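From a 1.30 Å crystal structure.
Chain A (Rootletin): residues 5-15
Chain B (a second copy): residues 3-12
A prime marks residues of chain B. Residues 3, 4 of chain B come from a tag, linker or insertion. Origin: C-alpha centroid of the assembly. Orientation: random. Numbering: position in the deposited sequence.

Chain A (5-15) STVNALTSELR
Chain B 3-12: MESTVNALTS

Residues 5-15 of chain A form one continuous α-helix, which extends beyond the stretch at both ends, and in chain B the helix runs from Glu4′, a tag residue, through Ser12′ and onward. Backbone torsions stay close to helical values throughout, with phi between -76° and -58° and psi between -46° and -33° in the helical residues. Successive i to i+4 hydrogen bonds hold each helix, from Ala9 N to Ser5 O (3.0 Å) through Arg15 N to Thr11 O (3.0 Å) in chain A, and from Val7′ N to Met3′ O (3.1 Å) through Ser12′ N to Asn8′ O (2.9 Å) in chain B. The two helices run in the same direction, their axes crossing at +20° with a closest approach of 9.7 Å. Their register is unshifted: Val7 CA lies 5.9 Å from Val7′ CA, and Leu10 CA lies 6.3 Å from Leu10′ CA. Equivalent residues therefore face one another, as in a parallel, in-register coiled coil, and the two stretches together bury 397 Å².

No hydrogen bond crosses between the stretches; the contact is made by apolar packing. At the valine layer both residues have CA-to-CB bonds directed sideways and chi1 t (173° and 174°), and Val7 CG2 lies 3.6 Å from Val7′ CG2. One turn on, Leu10 and Leu10′ point toward the opposing helix, both with chi1 m (-65°) and chi2 t (177° and 172°). Their beta carbons meet, Leu10 CB lying 3.9 Å from Leu10′ CB, while the branches reach past each other to neighbouring residues. Thus Val7 CG1 is 3.8 Å from Leu10′ CD1, and the reciprocal pair, Leu10 CD1 and Val7′ CG1, is 3.9 Å apart.

Leu10′ is the knob of this packing, seated in a hole formed by Val7, Leu10, Thr11 and Leu14. It has the largest area covered by the other stretch, 103 Å². Its two methyl groups diverge: Leu10′ CD1 turns back to Val7 and also approaches Thr11 OG1 (3.7 Å), whereas Leu10′ CD2 comes within 3.5 Å of Leu14 CD1. Leu14 is buried and points toward chain B, with chi1 at -93°, between the standard wells, and chi2 t.

The threonines at position 11 line the leucine layer. Both have chi1 m (-60° and -63°), which curls each hydroxyl back over its own helix, Thr11 OG1 to 3.0 Å from Val7 O and Thr11′ OG1 to 3.0 Å from Val7′ O. On the chain B side, Thr11′ OG1 also lies 3.6 Å from Leu10 CD1, mirroring the contact made by Thr11.

At the N-terminal end, the tag residue Met3′, a selenomethionine, extends the apolar surface: with chi1, chi2 and chi3 all m, its CE lies 3.8 Å from Val7 CG2. Thr6, with chi1 t, adds a looser contact, its CG2 being 4.3 Å from Val7′ CG2. Asn8 and Asn8′ direct their CA-to-CB bonds away from the partner helix and take no part in the contact.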

# COMPACT_ATOMS: atom_id res chain seq x y z
N SER A 5 -36.67 43.87 11.01
CA SER A 5 -35.21 43.76 11.07
C SER A 5 -34.78 42.39 11.58
O SER A 5 -33.79 41.83 11.09
CB SER A 5 -34.63 44.86 11.96
OG SER A 5 -34.93 46.14 11.43
N THR A 6 -35.50 41.83 12.55
CA THR A 6 -35.11 40.52 13.06
C THR A 6 -35.48 39.40 12.09
O THR A 6 -34.71 38.45 11.92
CB THR A 6 -35.72 40.27 14.44
OG1 THR A 6 -35.41 38.93 14.86
CG2 THR A 6 -37.22 40.45 14.42
N VAL A 7 -36.64 39.50 11.44
CA VAL A 7 -37.03 38.47 10.47
C VAL A 7 -36.08 38.48 9.27
O VAL A 7 -35.61 37.43 8.81
CB VAL A 7 -38.50 38.65 10.05
CG1 VAL A 7 -38.85 37.70 8.91
CG2 VAL A 7 -39.43 38.44 11.24
N ASN A 8 -35.78 39.67 8.75
CA ASN A 8 -34.91 39.76 7.58
C ASN A 8 -33.47 39.38 7.92
O ASN A 8 -32.77 38.80 7.08
CB ASN A 8 -34.99 41.15 6.97
CG ASN A 8 -36.35 41.44 6.34
OD1 ASN A 8 -37.04 40.52 5.87
ND2 ASN A 8 -36.74 42.70 6.32
N ALA A 9 -33.01 39.69 9.14
CA ALA A 9 -31.68 39.22 9.54
C ALA A 9 -31.61 37.70 9.56
O ALA A 9 -30.61 37.10 9.13
CB ALA A 9 -31.31 39.77 10.92
N LEU A 10 -32.66 37.05 10.07
CA LEU A 10 -32.66 35.59 10.12
C LEU A 10 -32.76 34.99 8.72
O LEU A 10 -32.11 33.98 8.42
CB LEU A 10 -33.81 35.07 10.99
CG LEU A 10 -33.75 35.43 12.49
CD1 LEU A 10 -34.99 34.93 13.23
CD2 LEU A 10 -32.49 34.90 13.15
N THR A 11 -33.56 35.60 7.84
CA THR A 11 -33.63 35.12 6.46
C THR A 11 -32.27 35.23 5.77
O THR A 11 -31.85 34.31 5.04
CB THR A 11 -34.71 35.90 5.71
OG1 THR A 11 -35.98 35.70 6.35
CG2 THR A 11 -34.81 35.42 4.27
N SER A 12 -31.55 36.34 6.00
CA SER A 12 -30.22 36.49 5.40
C SER A 12 -29.25 35.45 5.95
O SER A 12 -28.48 34.82 5.19
CB SER A 12 -29.72 37.91 5.68
OG SER A 12 -28.35 38.04 5.37
N GLU A 13 -29.25 35.26 7.27
CA GLU A 13 -28.36 34.28 7.88
C GLU A 13 -28.67 32.87 7.37
O GLU A 13 -27.76 32.05 7.18
CB GLU A 13 -28.50 34.34 9.40
CG GLU A 13 -27.44 33.52 10.11
CD GLU A 13 -27.48 33.71 11.60
OE1 GLU A 13 -28.37 34.44 12.10
OE2 GLU A 13 -26.62 33.12 12.28
N LEU A 14 -29.95 32.58 7.14
CA LEU A 14 -30.37 31.28 6.65
C LEU A 14 -29.84 31.03 5.24
O LEU A 14 -29.36 29.94 4.94
CB LEU A 14 -31.89 31.17 6.66
CG LEU A 14 -32.49 30.55 7.91
CD1 LEU A 14 -34.00 30.68 7.85
CD2 LEU A 14 -32.09 29.09 8.01
N ARG A 15 -29.95 32.03 4.36
CA ARG A 15 -29.42 31.83 3.02
C ARG A 15 -27.92 31.57 3.07
O ARG A 15 -27.41 30.69 2.35
CB ARG A 15 -29.72 33.03 2.12
CG ARG A 15 -31.16 33.07 1.62
CD ARG A 15 -31.33 33.94 0.37
NE ARG A 15 -32.73 33.98 -0.02
CZ ARG A 15 -33.59 34.87 0.47
NH1 ARG A 15 -33.17 35.76 1.35
NH2 ARG A 15 -34.86 34.87 0.08
N MSE B 3 -45.70 38.31 15.21
CA MSE B 3 -44.61 37.83 14.37
C MSE B 3 -43.77 36.75 15.06
O MSE B 3 -42.81 36.25 14.48
CB MSE B 3 -43.71 38.99 13.95
CG MSE B 3 -44.34 39.94 12.95
SE MSE B 3 -44.92 39.01 11.34
CE MSE B 3 -43.21 38.24 10.82
N GLU B 4 -44.16 36.40 16.29
CA GLU B 4 -43.36 35.48 17.08
C GLU B 4 -43.21 34.13 16.38
O GLU B 4 -42.12 33.54 16.37
CB GLU B 4 -43.99 35.30 18.46
CG GLU B 4 -45.50 35.09 18.44
CD GLU B 4 -46.10 34.99 19.83
OE1 GLU B 4 -45.35 34.63 20.77
OE2 GLU B 4 -47.31 35.26 19.99
N SER B 5 -44.30 33.63 15.78
CA SER B 5 -44.25 32.29 15.19
C SER B 5 -43.31 32.25 13.99
O SER B 5 -42.59 31.27 13.80
CB SER B 5 -45.66 31.84 14.82
OG SER B 5 -46.17 32.57 13.72
N THR B 6 -43.27 33.32 13.20
CA THR B 6 -42.36 33.36 12.05
C THR B 6 -40.90 33.43 12.51
O THR B 6 -40.04 32.72 11.97
CB THR B 6 -42.69 34.56 11.15
OG1 THR B 6 -44.07 34.50 10.77
CG2 THR B 6 -41.83 34.52 9.89
N VAL B 7 -40.61 34.29 13.49
CA VAL B 7 -39.26 34.35 14.06
C VAL B 7 -38.85 33.00 14.62
O VAL B 7 -37.72 32.54 14.41
CB VAL B 7 -39.19 35.45 15.13
CG1 VAL B 7 -37.84 35.43 15.82
CG2 VAL B 7 -39.47 36.82 14.51
N ASN B 8 -39.75 32.34 15.36
CA ASN B 8 -39.44 31.04 15.93
C ASN B 8 -39.16 30.01 14.84
O ASN B 8 -38.24 29.20 14.99
CB ASN B 8 -40.59 30.54 16.80
CG ASN B 8 -40.75 31.35 18.05
OD1 ASN B 8 -39.87 32.12 18.42
ND2 ASN B 8 -41.88 31.17 18.73
N ALA B 9 -39.93 30.05 13.75
CA ALA B 9 -39.72 29.09 12.67
C ALA B 9 -38.35 29.28 12.02
O ALA B 9 -37.63 28.30 11.75
CB ALA B 9 -40.84 29.23 11.64
N LEU B 10 -37.97 30.54 11.77
CA LEU B 10 -36.66 30.80 11.17
C LEU B 10 -35.53 30.42 12.12
O LEU B 10 -34.52 29.84 11.69
CB LEU B 10 -36.54 32.27 10.76
CG LEU B 10 -37.48 32.74 9.65
CD1 LEU B 10 -37.40 34.25 9.48
CD2 LEU B 10 -37.19 32.06 8.34
N THR B 11 -35.67 30.73 13.41
CA THR B 11 -34.65 30.33 14.38
C THR B 11 -34.52 28.82 14.45
O THR B 11 -33.41 28.29 14.57
CB THR B 11 -34.99 30.91 15.75
OG1 THR B 11 -34.96 32.33 15.66
CG2 THR B 11 -33.97 30.47 16.80
N SER B 12 -35.64 28.11 14.40
CA SER B 12 -35.64 26.65 14.39
C SER B 12 -34.85 26.12 13.21
O SER B 12 -34.01 25.22 13.37
CB SER B 12 -37.08 26.14 14.34
OG SER B 12 -37.15 24.74 14.13